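Local coordinates for superoxide dismutase [Fe] (Sulfolobus solfataricus, PDB 1WB7), which destroys toxic superoxide radicals in the cell by converting them to hydrogen peroxide and oxygen, using one iron ion per subunit, at residues Tyr9-Leu14 against His37-Val42; Asp19-Tyr24 against Glu89-Ser94; Gly103-Leu108 against Ala199-Leu204; Pro131-Ala136 against Asp170-Ala175; Val137-Thr142 against Ile163-Ile168. The protein carries 1 engineered substitution. All coordinates share one frame; numbering follows the deposited sequence.

In the fold
Contacts 4 and 5 are the buried pair. Both join strand 134-140 to the chain of strand 165-170 or its extension, and they touch through Trp135 and Ile168. Contact 4 holds two iron ligands. Contact 5 has more backbone bonds and packs aliphatic side chains and a tyrosine ring. Contacts 1, 2 and 3 are only partly buried and have no direct hydrogen bond across them. Contact 1 lays the N-terminal segment on helix 27-57, and His37 of that helix meets His174 of contact 4. Contact 2 joins two loops of the alpha-hairpin range and reaches contact 5 through Asn90. Contact 3 packs two helices beside contact 5. In contact 2 and in contact 3 a water links the two segments.

Contact 1 (Tyr9-Leu14 against His37-Val42); sequences YELPPL and HHKGFV. Engineered in segment 37-42: Phe41 (natural residue Tyr).
Leu11 lays its CD1 methyl over one face of the His38 imidazole, a CH-pi contact 3.5 Å from the ring centroid and 11° off the ring normal. The contact belongs to the alpha-hairpin domain of iron/manganese superoxide dismutases. Here the extended N-terminal segment lies against helix 27-57. Leu11 CG is anti to the backbone N (chi1 -180°), and its two methyls divide the work. CD1 meets the ring. The Leu11 and Lys39 side chains cross at about a right angle, with Leu11 CD2 3.5 Å from Lys39 CE. That carbon pair is tight. Pro12 reaches the ring tip to tip, with Pro12 CD 3.6 Å from His38 CE1.

The imidazole is held at both nitrogens. His38 ND1 is hydrogen-bonded to Trp88 NE1 and His38 NE2 to His81 ND1, which should fix the rotation of the ring under Leu11. His38 is no iron ligand, but its side chain lies about 4 Å from that of the ligand His84. Val42 closes the other end with two branches. Its CG2 packs 4.0 Å from Leu11 CD1. Its CG1 sits against the backbone of Tyr9, with Val42 CG1 3.4 Å from Tyr9 O.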
# COMPACT_ATOMS: atom_id res chain seq x y z
N TYR A 9 22.91 -0.72 -11.81
CA TYR A 9 22.18 0.18 -12.68
C TYR A 9 22.99 1.43 -12.98
O TYR A 9 23.89 1.80 -12.22
CB TYR A 9 20.86 0.60 -12.02
CG TYR A 9 19.84 -0.49 -11.98
CD1 TYR A 9 19.65 -1.25 -10.83
CD2 TYR A 9 19.08 -0.80 -13.11
CE1 TYR A 9 18.72 -2.29 -10.80
CE2 TYR A 9 18.15 -1.83 -13.09
CZ TYR A 9 17.98 -2.57 -11.94
OH TYR A 9 17.07 -3.60 -11.92
N GLU A 10 22.66 2.08 -14.08
CA GLU A 10 23.36 3.29 -14.48
C GLU A 10 22.41 4.43 -14.81
O GLU A 10 21.39 4.24 -15.48
CB GLU A 10 24.24 2.99 -15.70
CG GLU A 10 25.37 2.03 -15.36
CD GLU A 10 26.12 1.55 -16.58
OE1 GLU A 10 27.13 0.85 -16.41
OE2 GLU A 10 25.69 1.88 -17.71
N LEU A 11 22.76 5.61 -14.31
CA LEU A 11 21.97 6.80 -14.54
C LEU A 11 22.06 7.15 -16.01
O LEU A 11 23.15 7.41 -16.52
CB LEU A 11 22.52 7.95 -13.70
CG LEU A 11 21.79 9.29 -13.80
CD1 LEU A 11 20.37 9.17 -13.27
CD2 LEU A 11 22.57 10.34 -13.02
N PRO A 12 20.93 7.16 -16.73
CA PRO A 12 21.00 7.50 -18.15
C PRO A 12 21.24 8.99 -18.29
O PRO A 12 20.86 9.77 -17.42
CB PRO A 12 19.63 7.08 -18.67
CG PRO A 12 18.74 7.45 -17.51
CD PRO A 12 19.53 6.93 -16.31
N PRO A 13 21.88 9.41 -19.39
CA PRO A 13 22.11 10.85 -19.55
C PRO A 13 20.79 11.52 -19.87
O PRO A 13 19.89 10.90 -20.44
CB PRO A 13 23.09 10.90 -20.73
CG PRO A 13 22.71 9.70 -21.54
CD PRO A 13 22.53 8.64 -20.47
N LEU A 14 20.66 12.79 -19.48
CA LEU A 14 19.45 13.55 -19.74
C LEU A 14 19.37 13.72 -21.26
O LEU A 14 20.39 13.92 -21.91
CB LEU A 14 19.54 14.90 -19.03
CG LEU A 14 18.25 15.60 -18.63
CD1 LEU A 14 17.36 14.66 -17.82
CD2 LEU A 14 18.59 16.84 -17.82
N HIS A 37 17.34 13.56 -7.24
CA HIS A 37 16.40 12.46 -7.09
C HIS A 37 16.70 11.20 -7.92
O HIS A 37 16.83 10.11 -7.36
CB HIS A 37 14.99 12.96 -7.38
CG HIS A 37 14.49 13.95 -6.37
ND1 HIS A 37 14.02 13.57 -5.13
CD2 HIS A 37 14.42 15.30 -6.41
CE1 HIS A 37 13.68 14.65 -4.45
NE2 HIS A 37 13.91 15.71 -5.20
N HIS A 38 16.81 11.34 -9.23
CA HIS A 38 17.07 10.16 -10.07
C HIS A 38 18.39 9.48 -9.69
O HIS A 38 18.44 8.26 -9.53
CB HIS A 38 17.06 10.54 -11.55
CG HIS A 38 17.03 9.36 -12.48
ND1 HIS A 38 16.81 9.48 -13.83
CD2 HIS A 38 17.20 8.04 -12.24
CE1 HIS A 38 16.84 8.28 -14.39
NE2 HIS A 38 17.07 7.39 -13.45
N LYS A 39 19.45 10.27 -9.55
CA LYS A 39 20.74 9.70 -9.18
C LYS A 39 20.62 8.97 -7.84
O LYS A 39 21.24 7.93 -7.63
CB LYS A 39 21.78 10.82 -9.08
CG LYS A 39 23.20 10.33 -8.76
CD LYS A 39 24.20 11.47 -8.95
CE LYS A 39 24.17 11.97 -10.40
NZ LYS A 39 25.02 13.18 -10.63
N GLY A 40 19.81 9.52 -6.94
CA GLY A 40 19.62 8.89 -5.65
C GLY A 40 19.04 7.48 -5.76
O GLY A 40 19.37 6.60 -4.96
N PHE A 41 18.18 7.27 -6.75
CA PHE A 41 17.55 5.96 -6.94
C PHE A 41 18.52 4.94 -7.50
O PHE A 41 18.52 3.78 -7.10
CB PHE A 41 16.34 6.08 -7.87
CG PHE A 41 15.22 6.87 -7.29
CD1 PHE A 41 14.64 6.48 -6.08
CD2 PHE A 41 14.78 8.04 -7.90
CE1 PHE A 41 13.63 7.24 -5.50
CE2 PHE A 41 13.78 8.81 -7.32
CZ PHE A 41 13.20 8.41 -6.12
N VAL A 42 19.36 5.38 -8.43
CA VAL A 42 20.35 4.50 -9.02
C VAL A 42 21.27 4.04 -7.89
O VAL A 42 21.54 2.85 -7.74
CB VAL A 42 21.18 5.24 -10.08
CG1 VAL A 42 22.24 4.31 -10.67
CG2 VAL A 42 20.25 5.76 -11.18

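Contact 2 (Asp19-Tyr24 against Glu89-Ser94); sequences DALEPY and ENMAPS
Leu21 and Met91 cross at about a right angle, and their tips meet where Leu21 CD1 lies 3.7 Å from Met91 CE. Met91 is bent at its last torsion (chi3 -70°), which turns the methyl away from the line of its chain. The sulfur is also near, with Met91 SD 4.0 Å from Leu21 CD1. The second branch of Leu21 takes a different partner. Its CD2 rests on the backbone of the other segment, 3.7 Å from Ala92 C, close to where the chain passes into Pro93.

Ala20 meets Pro93 with both its methyl and its carbonyl. The two CB atoms pack together, and Ala20 O is 3.4 Å from Pro93 CA in a CA-H...O contact. Tyr24 presents the edge of its ring, near the ring plane, to Ser94 CB. The nearest ring atom is Tyr24 CE1. Pro23, which follows a cis peptide bond, lies with its CD over one face of the same ring, toward its rim.

Asp19 to Glu22 form a type I beta turn in the loop before helix 27-57. Residues 90-94 belong to the connection that leaves helix 67-89 and runs on to helix 103-113. The contact thus joins the loop that leads into the helical hairpin to the one that leaves it. Leu21 also touches Ile30 of helix 27-57, and Met91 touches Trp191 of helix 184-191.

No direct hydrogen bond joins the segments. One water bridges them, accepting from Ser94 N at 2.7 Å. It donates to Ala20 O at 2.8 Å and to Glu22 O at 3.1 Å.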
# COMPACT_ATOMS: atom_id res chain seq x y z
N ASP A 19 17.29 23.15 -18.90
CA ASP A 19 16.35 24.25 -19.09
C ASP A 19 15.48 24.06 -20.34
O ASP A 19 14.63 24.89 -20.65
CB ASP A 19 17.11 25.57 -19.20
CG ASP A 19 18.05 25.61 -20.40
OD1 ASP A 19 18.30 24.54 -21.01
OD2 ASP A 19 18.55 26.71 -20.72
N ALA A 20 15.70 22.96 -21.04
CA ALA A 20 14.96 22.68 -22.27
C ALA A 20 13.45 22.62 -22.10
O ALA A 20 12.72 22.84 -23.06
CB ALA A 20 15.47 21.37 -22.88
N LEU A 21 12.99 22.33 -20.89
CA LEU A 21 11.55 22.22 -20.67
C LEU A 21 10.84 23.48 -20.20
O LEU A 21 9.63 23.48 -20.00
CB LEU A 21 11.27 21.06 -19.70
CG LEU A 21 11.85 19.71 -20.15
CD1 LEU A 21 11.37 18.60 -19.23
CD2 LEU A 21 11.43 19.43 -21.59
N GLU A 22 11.59 24.56 -20.03
CA GLU A 22 10.99 25.82 -19.61
C GLU A 22 10.09 26.33 -20.74
O GLU A 22 10.33 26.04 -21.91
CB GLU A 22 12.07 26.86 -19.31
CG GLU A 22 12.14 27.25 -17.85
CD GLU A 22 13.56 27.30 -17.34
OE1 GLU A 22 13.76 27.62 -16.15
OE2 GLU A 22 14.47 27.01 -18.14
N PRO A 23 9.05 27.10 -20.40
CA PRO A 23 8.68 27.53 -19.05
C PRO A 23 7.75 26.57 -18.32
O PRO A 23 7.24 26.89 -17.25
CB PRO A 23 8.02 28.87 -19.30
CG PRO A 23 7.23 28.57 -20.55
CD PRO A 23 8.21 27.78 -21.41
N TYR A 24 7.53 25.39 -18.89
CA TYR A 24 6.63 24.42 -18.27
C TYR A 24 7.19 23.77 -17.02
O TYR A 24 6.45 23.53 -16.06
CB TYR A 24 6.23 23.40 -19.33
CG TYR A 24 5.73 24.09 -20.57
CD1 TYR A 24 6.50 24.13 -21.73
CD2 TYR A 24 4.52 24.78 -20.55
CE1 TYR A 24 6.07 24.85 -22.85
CE2 TYR A 24 4.08 25.51 -21.66
CZ TYR A 24 4.86 25.54 -22.81
OH TYR A 24 4.44 26.28 -23.89
N GLU A 89 12.64 10.65 -21.09
CA GLU A 89 12.48 10.33 -22.50
C GLU A 89 11.06 10.57 -23.00
O GLU A 89 10.82 10.65 -24.20
CB GLU A 89 12.85 8.87 -22.76
CG GLU A 89 14.31 8.51 -22.53
CD GLU A 89 15.26 9.23 -23.48
OE1 GLU A 89 14.87 9.51 -24.64
OE2 GLU A 89 16.42 9.49 -23.07
N ASN A 90 10.11 10.68 -22.07
CA ASN A 90 8.72 10.90 -22.46
C ASN A 90 8.42 12.38 -22.67
O ASN A 90 7.29 12.75 -23.00
CB ASN A 90 7.77 10.32 -21.40
CG ASN A 90 6.39 10.04 -21.95
OD1 ASN A 90 5.38 10.34 -21.31
ND2 ASN A 90 6.34 9.46 -23.15
N MET A 91 9.43 13.22 -22.45
CA MET A 91 9.26 14.65 -22.64
C MET A 91 10.29 15.20 -23.62
O MET A 91 11.29 14.55 -23.92
CB MET A 91 9.38 15.38 -21.29
CG MET A 91 8.32 15.00 -20.28
SD MET A 91 8.42 15.99 -18.79
CE MET A 91 9.97 15.34 -18.08
N ALA A 92 10.04 16.41 -24.11
CA ALA A 92 10.94 17.05 -25.07
C ALA A 92 10.64 18.54 -25.09
O ALA A 92 9.52 18.96 -24.84
CB ALA A 92 10.73 16.44 -26.46
N PRO A 93 11.66 19.37 -25.39
CA PRO A 93 11.41 20.82 -25.43
C PRO A 93 10.24 21.15 -26.34
O PRO A 93 10.00 20.45 -27.33
CB PRO A 93 12.74 21.38 -25.94
CG PRO A 93 13.32 20.24 -26.74
CD PRO A 93 13.01 19.05 -25.88
N SER A 94 9.49 22.20 -26.00
CA SER A 94 8.34 22.61 -26.80
C SER A 94 8.73 22.65 -28.28
O SER A 94 9.80 23.15 -28.64
CB SER A 94 7.85 23.99 -26.36
OG SER A 94 6.60 24.27 -26.97
O HOH W 1 10.12 23.48 -23.71

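Contact 3 (Gly103-Leu108 against Ala199-Leu204); sequences GALADL and AAEKKL
Leu204 and Leu105 bury the most surface here, each pushing a side chain toward the opposite helix. Helices 103-113 and 197-205 of the C-terminal domain pack almost perpendicularly: the axes of segments 103-108 and 199-204 approach to 8.5 Å at 89°. Leu204 sends one methyl into the first helix. Its CD2 lies 3.5 Å from Leu105 CA, a tight carbon pair, and 4.0 Å from Leu108 CD1. The methyl also touches Ala104 CB, so it packs among three residues of helix 103-113. Leu105 reaches back the other way. Its CG is anti to the backbone N (chi1 -179°), and its CD2 packs 3.7 Å from Ala200 CB. Tyr140 of strand 134-140 touches both Leu108 and Leu204, which places the apolar side of this crossing against the sheet.

Glu201 is the third main contributor, and it works at the more polar margin. Its CG packs 3.9 Å from Leu105 CB. Its carboxylate extends toward the N-terminal end of this helix region, where OE2 is hydrogen-bonded to Gly102 N. The other oxygen acts through a water. That water donates to Glu201 OE1 at 2.9 Å and accepts from Leu105 N at 2.7 Å.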
# COMPACT_ATOMS: atom_id res chain seq x y z
N GLY A 103 -0.05 8.75 -36.13
CA GLY A 103 0.08 7.33 -36.37
C GLY A 103 -0.87 6.41 -35.63
O GLY A 103 -2.02 6.77 -35.34
N ALA A 104 -0.40 5.21 -35.33
CA ALA A 104 -1.19 4.20 -34.64
C ALA A 104 -1.68 4.66 -33.28
O ALA A 104 -2.81 4.35 -32.88
CB ALA A 104 -0.37 2.91 -34.49
N LEU A 105 -0.84 5.39 -32.55
CA LEU A 105 -1.22 5.87 -31.23
C LEU A 105 -2.48 6.72 -31.32
O LEU A 105 -3.43 6.52 -30.55
CB LEU A 105 -0.07 6.66 -30.60
CG LEU A 105 -0.28 7.22 -29.19
CD1 LEU A 105 -0.84 6.13 -28.28
CD2 LEU A 105 1.05 7.75 -28.64
N ALA A 106 -2.51 7.66 -32.26
CA ALA A 106 -3.66 8.53 -32.43
C ALA A 106 -4.90 7.71 -32.78
O ALA A 106 -5.98 7.96 -32.25
CB ALA A 106 -3.39 9.56 -33.53
N ASP A 107 -4.74 6.72 -33.65
CA ASP A 107 -5.88 5.90 -34.04
C ASP A 107 -6.44 5.13 -32.85
O ASP A 107 -7.66 5.10 -32.65
CB ASP A 107 -5.48 4.92 -35.16
CG ASP A 107 -6.68 4.15 -35.70
OD1 ASP A 107 -7.69 4.79 -36.06
OD2 ASP A 107 -6.62 2.90 -35.78
N LEU A 108 -5.56 4.51 -32.07
CA LEU A 108 -6.00 3.76 -30.90
C LEU A 108 -6.73 4.69 -29.94
O LEU A 108 -7.76 4.34 -29.38
CB LEU A 108 -4.82 3.10 -30.18
CG LEU A 108 -4.21 1.84 -30.79
CD1 LEU A 108 -3.15 1.28 -29.86
CD2 LEU A 108 -5.30 0.80 -31.02
N ALA A 199 8.17 9.99 -29.52
CA ALA A 199 8.80 8.88 -28.82
C ALA A 199 7.71 7.89 -28.42
O ALA A 199 7.90 6.68 -28.52
CB ALA A 199 9.54 9.38 -27.58
N ALA A 200 6.57 8.41 -27.99
CA ALA A 200 5.45 7.57 -27.59
C ALA A 200 4.98 6.69 -28.75
O ALA A 200 4.79 5.49 -28.58
CB ALA A 200 4.30 8.43 -27.09
N GLU A 201 4.80 7.30 -29.92
CA GLU A 201 4.36 6.56 -31.10
C GLU A 201 5.40 5.51 -31.47
O GLU A 201 5.06 4.39 -31.86
CB GLU A 201 4.18 7.51 -32.30
CG GLU A 201 2.96 8.40 -32.22
CD GLU A 201 2.70 9.12 -33.54
OE1 GLU A 201 2.66 8.44 -34.59
OE2 GLU A 201 2.53 10.36 -33.53
N LYS A 202 6.67 5.89 -31.33
CA LYS A 202 7.77 4.99 -31.63
C LYS A 202 7.75 3.78 -30.70
O LYS A 202 7.88 2.65 -31.16
CB LYS A 202 9.10 5.74 -31.47
CG LYS A 202 10.17 5.36 -32.48
CD LYS A 202 10.83 6.61 -33.05
CE LYS A 202 9.78 7.54 -33.67
NZ LYS A 202 10.32 8.89 -34.05
N LYS A 203 7.57 4.01 -29.40
CA LYS A 203 7.53 2.91 -28.45
C LYS A 203 6.33 2.01 -28.72
O LYS A 203 6.46 0.79 -28.71
CB LYS A 203 7.48 3.42 -27.01
CG LYS A 203 7.61 2.32 -25.97
CD LYS A 203 7.79 2.88 -24.57
CE LYS A 203 8.03 1.77 -23.56
NZ LYS A 203 8.22 2.32 -22.18
N LEU A 204 5.17 2.60 -28.96
CA LEU A 204 3.98 1.81 -29.23
C LEU A 204 4.20 0.88 -30.43
O LEU A 204 3.85 -0.30 -30.38
CB LEU A 204 2.78 2.71 -29.53
CG LEU A 204 1.54 1.94 -30.02
CD1 LEU A 204 1.05 1.00 -28.93
CD2 LEU A 204 0.45 2.92 -30.43
O HOH W 2 1.56 5.89 -33.61

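Contact 4 (Pro131-Ala136 against Asp170-Ala175); sequences PGTGWA and DEFEHA. With FE (Fe (III) ion), chain C.
Trp135 and Asp170 face each other as an antiparallel non-hydrogen-bonded pair, and the carboxylate stacks on the indole with the planes 13° apart. Trp135 CZ3 lies 3.4 Å from Asp170 CB. A second flat group is covered from the same segment, just before the strand begins: Thr133 CB sits over the centre of the Phe172 ring, a CH-pi contact 3.8 Å from its centroid.

Hydrogen bonds fix the backbone around Asp170. Glu171 N donates to Gly134 O at 2.7 Å. Phe172 N donates to Asp170 OD1 at 2.9 Å, forming an Asx turn. That N-H comes from above the carboxylate plane but is almost straight, at 171°.

The iron is bound by Asp170 OD2 at 1.9 Å. His174 NE2 binds it at 2.1 Å and a water at 2.4 Å. His33 and His84 complete the protein ligands. Glu173 OE2 is hydrogen-bonded to His174 ND1 of the second subunit, and the reverse bond reaches this chain's His174.

Asp170 OD2 thus binds iron, while OD1 takes Phe172 N and, weakly, the metal-bound water. Glu173 of the second subunit, if charged, would probably make the His174 imidazole a stronger donor to iron, linking that subunit interface to the metal site.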
# COMPACT_ATOMS: atom_id res chain seq x y z
N PRO A 131 -4.38 10.34 -4.90
CA PRO A 131 -4.25 10.73 -3.49
C PRO A 131 -2.80 10.58 -3.03
O PRO A 131 -2.33 9.47 -2.78
CB PRO A 131 -5.17 9.75 -2.78
CG PRO A 131 -4.96 8.49 -3.59
CD PRO A 131 -5.02 9.01 -5.01
N GLY A 132 -2.10 11.70 -2.92
CA GLY A 132 -0.72 11.65 -2.49
C GLY A 132 0.25 11.68 -3.66
O GLY A 132 -0.11 12.06 -4.77
N THR A 133 1.49 11.25 -3.40
CA THR A 133 2.51 11.24 -4.43
C THR A 133 2.50 9.95 -5.25
O THR A 133 2.06 8.91 -4.78
CB THR A 133 3.91 11.46 -3.82
OG1 THR A 133 4.15 10.51 -2.78
CG2 THR A 133 4.02 12.86 -3.24
N GLY A 134 3.00 10.04 -6.48
CA GLY A 134 3.03 8.88 -7.34
C GLY A 134 3.17 9.26 -8.80
O GLY A 134 3.87 10.22 -9.13
N TRP A 135 2.49 8.51 -9.66
CA TRP A 135 2.55 8.73 -11.10
C TRP A 135 1.22 8.46 -11.79
O TRP A 135 0.33 7.82 -11.24
CB TRP A 135 3.58 7.78 -11.75
CG TRP A 135 4.93 7.79 -11.14
CD1 TRP A 135 5.29 7.28 -9.93
CD2 TRP A 135 6.12 8.35 -11.71
NE1 TRP A 135 6.63 7.49 -9.70
CE2 TRP A 135 7.16 8.15 -10.78
CE3 TRP A 135 6.40 9.01 -12.91
CZ2 TRP A 135 8.47 8.59 -11.01
CZ3 TRP A 135 7.71 9.44 -13.15
CH2 TRP A 135 8.72 9.23 -12.20
N ALA A 136 1.12 8.96 -13.02
CA ALA A 136 -0.05 8.73 -13.86
C ALA A 136 0.57 8.21 -15.14
O ALA A 136 1.50 8.82 -15.69
CB ALA A 136 -0.79 10.03 -14.11
N ASP A 170 5.12 12.25 -13.81
CA ASP A 170 5.59 12.19 -12.43
C ASP A 170 4.72 13.09 -11.54
O ASP A 170 4.57 14.29 -11.81
CB ASP A 170 7.05 12.66 -12.34
CG ASP A 170 7.64 12.46 -10.95
OD1 ASP A 170 6.90 12.09 -10.02
OD2 ASP A 170 8.86 12.69 -10.79
N GLU A 171 4.16 12.53 -10.48
CA GLU A 171 3.33 13.31 -9.59
C GLU A 171 3.85 13.44 -8.17
O GLU A 171 3.10 13.73 -7.25
CB GLU A 171 1.90 12.77 -9.59
CG GLU A 171 1.18 12.95 -10.92
CD GLU A 171 -0.30 12.63 -10.84
OE1 GLU A 171 -1.04 13.38 -10.17
OE2 GLU A 171 -0.71 11.62 -11.45
N PHE A 172 5.15 13.19 -7.98
CA PHE A 172 5.74 13.38 -6.66
C PHE A 172 5.84 14.89 -6.58
O PHE A 172 5.94 15.56 -7.60
CB PHE A 172 7.14 12.76 -6.57
CG PHE A 172 7.15 11.39 -5.95
CD1 PHE A 172 6.54 10.32 -6.59
CD2 PHE A 172 7.76 11.18 -4.72
CE1 PHE A 172 6.53 9.04 -6.01
CE2 PHE A 172 7.76 9.91 -4.12
CZ PHE A 172 7.15 8.84 -4.77
N GLU A 173 5.82 15.45 -5.38
CA GLU A 173 5.88 16.89 -5.23
C GLU A 173 7.15 17.55 -5.76
O GLU A 173 7.10 18.70 -6.21
CB GLU A 173 5.63 17.26 -3.77
CG GLU A 173 4.26 16.80 -3.30
CD GLU A 173 4.02 17.08 -1.83
OE1 GLU A 173 4.87 16.68 -1.00
OE2 GLU A 173 2.97 17.69 -1.51
N HIS A 174 8.27 16.84 -5.72
CA HIS A 174 9.54 17.40 -6.19
C HIS A 174 9.56 17.63 -7.70
O HIS A 174 10.47 18.24 -8.23
CB HIS A 174 10.72 16.49 -5.81
CG HIS A 174 10.67 15.14 -6.45
ND1 HIS A 174 10.50 13.98 -5.72
CD2 HIS A 174 10.78 14.76 -7.74
CE1 HIS A 174 10.51 12.94 -6.54
NE2 HIS A 174 10.67 13.39 -7.77
N ALA A 175 8.54 17.13 -8.39
CA ALA A 175 8.48 17.30 -9.83
C ALA A 175 7.89 18.66 -10.21
O ALA A 175 7.97 19.07 -11.36
CB ALA A 175 7.66 16.19 -10.45
FE FE C . 10.41 12.39 -9.66
O HOH W 3 9.11 10.80 -8.45

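Contact 5 (Val137-Thr142 against Ile163-Ile168); sequences VLYYDT and IPIILI
Ile163 has its CG1 between the backbone N and the carbonyl carbon (chi1 59°), and this swings CG1 and CD1 against Tyr139. The two side chains cross at about a right angle, with Ile163 CG1 3.6 Å from Tyr139 CD1. Ile165 CG1 reaches the ring obliquely at Tyr139 CE1.

The backbones form an antiparallel pair interrupted by a classic beta bulge. Strand 134-140 is the middle strand of the three-stranded sheet of the C-terminal domain, and strand 165-170 is its neighbour. Ile166 and Leu167 both face Leu138, and their N-H groups share one acceptor. Leu138 O accepts from Ile166 N at 2.8 Å, nearly along the carbonyl axis, and from Leu167 N at 3.2 Å on a lone pair. Leu138 N donates back to Leu167 O within the bulge, and Tyr140 N to Pro164 O carries the pairing on beyond it.

Val137 and Ile168 lie side by side on the face that also carries Tyr139 and Ile165. Helix 67-89 packs there on Ile165 and Ile168. Asp141 OD1 is hydrogen-bonded to Tyr9 OH of the third subunit, and OD2 makes a salt bridge with Lys82 NZ of the same subunit. On the other face, Leu138 CB and Leu167 CB are pressed to 3.4 Å.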
# COMPACT_ATOMS: atom_id res chain seq x y z
N VAL A 137 0.10 7.06 -15.62
CA VAL A 137 0.65 6.50 -16.84
C VAL A 137 -0.41 5.99 -17.79
O VAL A 137 -1.55 5.73 -17.40
CB VAL A 137 1.60 5.30 -16.56
CG1 VAL A 137 2.75 5.72 -15.66
CG2 VAL A 137 0.82 4.16 -15.93
N LEU A 138 -0.02 5.85 -19.05
CA LEU A 138 -0.89 5.30 -20.06
C LEU A 138 -0.15 4.05 -20.51
O LEU A 138 0.97 4.13 -21.02
CB LEU A 138 -1.06 6.25 -21.25
CG LEU A 138 -1.98 5.64 -22.31
CD1 LEU A 138 -3.37 5.45 -21.71
CD2 LEU A 138 -2.06 6.55 -23.54
N TYR A 139 -0.77 2.91 -20.27
CA TYR A 139 -0.19 1.63 -20.66
C TYR A 139 -0.73 1.22 -22.01
O TYR A 139 -1.78 1.68 -22.45
CB TYR A 139 -0.60 0.51 -19.71
CG TYR A 139 0.10 0.42 -18.39
CD1 TYR A 139 1.46 0.10 -18.32
CD2 TYR A 139 -0.60 0.56 -17.20
CE1 TYR A 139 2.08 -0.08 -17.10
CE2 TYR A 139 0.02 0.38 -15.97
CZ TYR A 139 1.36 0.05 -15.92
OH TYR A 139 1.97 -0.15 -14.71
N TYR A 140 0.01 0.33 -22.66
CA TYR A 140 -0.47 -0.27 -23.87
C TYR A 140 -0.52 -1.72 -23.41
O TYR A 140 0.52 -2.35 -23.24
CB TYR A 140 0.48 -0.15 -25.06
CG TYR A 140 -0.06 -0.97 -26.21
CD1 TYR A 140 -1.32 -0.71 -26.74
CD2 TYR A 140 0.64 -2.07 -26.71
CE1 TYR A 140 -1.89 -1.52 -27.72
CE2 TYR A 140 0.09 -2.89 -27.70
CZ TYR A 140 -1.18 -2.61 -28.19
OH TYR A 140 -1.75 -3.45 -29.13
N ASP A 141 -1.72 -2.23 -23.17
CA ASP A 141 -1.83 -3.61 -22.74
C ASP A 141 -1.69 -4.46 -24.00
O ASP A 141 -2.55 -4.43 -24.88
CB ASP A 141 -3.19 -3.86 -22.09
CG ASP A 141 -3.33 -5.27 -21.58
OD1 ASP A 141 -4.47 -5.69 -21.28
OD2 ASP A 141 -2.29 -5.96 -21.48
N THR A 142 -0.59 -5.21 -24.08
CA THR A 142 -0.34 -6.06 -25.23
C THR A 142 -1.31 -7.22 -25.29
O THR A 142 -1.43 -7.88 -26.32
CB THR A 142 1.10 -6.62 -25.20
OG1 THR A 142 1.33 -7.27 -23.95
CG2 THR A 142 2.11 -5.49 -25.37
N ILE A 163 3.31 -5.13 -18.90
CA ILE A 163 3.02 -4.28 -20.05
C ILE A 163 3.79 -2.95 -20.07
O ILE A 163 4.15 -2.41 -19.03
CB ILE A 163 1.50 -4.02 -20.22
CG1 ILE A 163 0.93 -3.36 -18.97
CG2 ILE A 163 0.79 -5.33 -20.49
CD1 ILE A 163 -0.55 -3.14 -19.06
N PRO A 164 4.05 -2.43 -21.28
CA PRO A 164 4.77 -1.17 -21.50
C PRO A 164 4.04 0.13 -21.21
O PRO A 164 2.84 0.26 -21.43
CB PRO A 164 5.18 -1.28 -22.97
CG PRO A 164 4.00 -1.98 -23.58
CD PRO A 164 3.74 -3.08 -22.57
N ILE A 165 4.81 1.09 -20.70
CA ILE A 165 4.31 2.42 -20.38
C ILE A 165 4.56 3.27 -21.61
O ILE A 165 5.68 3.33 -22.13
CB ILE A 165 5.08 3.00 -19.16
CG1 ILE A 165 4.67 2.24 -17.90
CG2 ILE A 165 4.84 4.50 -19.04
CD1 ILE A 165 5.60 2.46 -16.72
N ILE A 166 3.51 3.93 -22.10
CA ILE A 166 3.61 4.76 -23.29
C ILE A 166 3.68 6.23 -22.91
O ILE A 166 4.44 7.00 -23.50
CB ILE A 166 2.40 4.54 -24.20
CG1 ILE A 166 2.31 3.06 -24.57
CG2 ILE A 166 2.51 5.40 -25.45
CD1 ILE A 166 3.56 2.53 -25.25
N LEU A 167 2.89 6.59 -21.91
CA LEU A 167 2.82 7.95 -21.41
C LEU A 167 3.10 7.88 -19.91
O LEU A 167 2.56 7.02 -19.23
CB LEU A 167 1.42 8.52 -21.63
CG LEU A 167 1.18 9.82 -22.39
CD1 LEU A 167 -0.21 10.33 -22.03
CD2 LEU A 167 2.23 10.86 -22.06
N ILE A 168 3.94 8.77 -19.40
CA ILE A 168 4.21 8.75 -17.97
C ILE A 168 4.36 10.16 -17.41
O ILE A 168 5.10 10.99 -17.94
CB ILE A 168 5.48 7.91 -17.64
CG1 ILE A 168 5.73 7.94 -16.13
CG2 ILE A 168 6.68 8.43 -18.42
CD1 ILE A 168 6.65 6.83 -15.63